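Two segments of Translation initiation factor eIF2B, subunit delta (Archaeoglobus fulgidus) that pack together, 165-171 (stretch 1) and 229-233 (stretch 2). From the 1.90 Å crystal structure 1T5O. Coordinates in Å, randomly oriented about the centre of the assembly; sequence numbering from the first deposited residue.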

# COMPACT_ATOMS: atom_id res chain seq x y z
N GLY A 165 21.53 -12.60 3.00
CA GLY A 165 20.85 -11.36 2.69
C GLY A 165 21.65 -10.09 2.93
O GLY A 165 22.73 -10.13 3.52
N THR A 166 21.13 -8.96 2.49
CA THR A 166 21.83 -7.70 2.74
C THR A 166 21.20 -7.04 3.97
O THR A 166 21.73 -7.18 5.06
CB THR A 166 21.74 -6.77 1.52
OG1 THR A 166 20.37 -6.62 1.14
CG2 THR A 166 22.52 -7.37 0.36
N ALA A 167 20.07 -6.35 3.83
CA ALA A 167 19.42 -5.73 5.00
C ALA A 167 19.01 -6.74 6.09
O ALA A 167 19.19 -6.51 7.29
CB ALA A 167 18.18 -4.89 4.55
N LEU A 168 18.42 -7.86 5.67
CA LEU A 168 18.01 -8.91 6.59
C LEU A 168 19.25 -9.71 7.04
O LEU A 168 19.21 -10.43 8.05
CB LEU A 168 16.94 -9.82 5.93
CG LEU A 168 15.65 -9.06 5.51
CD1 LEU A 168 14.57 -10.07 5.05
CD2 LEU A 168 15.10 -8.23 6.72
N GLY A 169 20.34 -9.58 6.29
CA GLY A 169 21.58 -10.24 6.66
C GLY A 169 22.13 -9.53 7.90
O GLY A 169 22.78 -10.14 8.76
N VAL A 170 21.87 -8.22 7.99
CA VAL A 170 22.32 -7.42 9.14
C VAL A 170 21.53 -7.85 10.38
O VAL A 170 22.06 -7.92 11.49
CB VAL A 170 22.09 -5.91 8.89
CG1 VAL A 170 22.27 -5.12 10.20
CG2 VAL A 170 23.08 -5.40 7.82
N VAL A 171 20.26 -8.13 10.17
CA VAL A 171 19.41 -8.61 11.24
C VAL A 171 19.91 -10.01 11.62
O VAL A 171 20.11 -10.29 12.81
CB VAL A 171 17.92 -8.69 10.81
CG1 VAL A 171 17.10 -9.42 11.87
CG2 VAL A 171 17.34 -7.29 10.63
N VAL A 229 15.52 1.66 10.79
CA VAL A 229 15.03 1.19 9.51
C VAL A 229 16.24 0.65 8.76
O VAL A 229 17.30 1.28 8.77
CB VAL A 229 14.43 2.34 8.64
CG1 VAL A 229 13.98 1.78 7.31
CG2 VAL A 229 13.25 3.02 9.36
N ILE A 230 16.11 -0.51 8.13
CA ILE A 230 17.21 -1.03 7.29
C ILE A 230 16.59 -1.56 6.00
O ILE A 230 15.71 -2.42 6.02
CB ILE A 230 18.04 -2.20 7.95
CG1 ILE A 230 18.55 -1.80 9.34
CG2 ILE A 230 19.27 -2.49 7.06
CD1 ILE A 230 19.40 -2.93 10.04
N VAL A 231 17.03 -1.00 4.88
CA VAL A 231 16.53 -1.44 3.58
C VAL A 231 17.71 -1.79 2.70
O VAL A 231 18.88 -1.54 3.04
CB VAL A 231 15.69 -0.33 2.87
CG1 VAL A 231 14.44 -0.01 3.69
CG2 VAL A 231 16.55 0.92 2.64
N GLY A 232 17.43 -2.41 1.56
CA GLY A 232 18.51 -2.74 0.65
C GLY A 232 18.53 -1.64 -0.41
O GLY A 232 17.93 -0.57 -0.22
N ALA A 233 19.22 -1.90 -1.52
CA ALA A 233 19.31 -0.93 -2.61
C ALA A 233 19.43 -1.62 -3.95
O ALA A 233 20.02 -2.69 -4.06
CB ALA A 233 20.51 -0.04 -2.43

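What holds the helix that begins at Ala167 against the strand that carries Ile230? No hydrogen bond crosses between the two stretches, so the contact rests on the packing of apolar groups. It is small, with 215 Å² buried over both sides, and Ile230 and Ala167 account for most of that. The helix axis and the strand axis come within 8.0 Å of each other at an angle of 132° between their N-to-C directions, so the two segments run obliquely, closer to antiparallel than to parallel.

How does Ile230 reach two residues of the helix? Its CA-to-CB bond points toward stretch 1, and the m, t rotamer sends its two arms to different neighbours. CG2 lies 3.6 Å from CB of Ala167, while CD1, at the end of the longer arm, lies 3.6 Å from CG1 of Val170. Ala167 and Val170 are three residues apart, roughly one helical turn, so both can direct their CA-to-CB bonds toward the strand. Val170, with chi1 in the t well, meets the isoleucine with a branched, wholly apolar side chain. All three residues are buried, and none brings a polar side-chain group that would need a partner there.

Why does a residue as small as alanine suit position 167? Here the backbones come close: CA of Ala167 is 5.4 Å from CA of Gly232. The single methyl fits into this short gap, with CB 3.6 Å from C of Val231 and 4.0 Å from N of Gly232, besides its contact with Ile230. Ala167 thus packs against main chain as well as side chain. Val231 offers its backbone to this contact because its own CA-to-CB bond points away from the helix.

What happens beside Ala167, where the helix starts? Gly232 presents bare backbone, and its CA is 4.3 Å from OG1 of Thr166, a looser contact than those made by the alanine methyl. A CB on Gly232 would point toward stretch 1 and lie 3.4 Å from OG1 of Thr166, so the absence of a side chain leaves this space open. Thr166 occupies the N-cap position, but its side chain makes no capping bond. Its carbonyl takes part in the first turn all the same: N of Val170 donates a hydrogen bond to O of Thr166 at 3.1 Å, tying Val170 back to the start of the helix from which Ala167 also faces the strand.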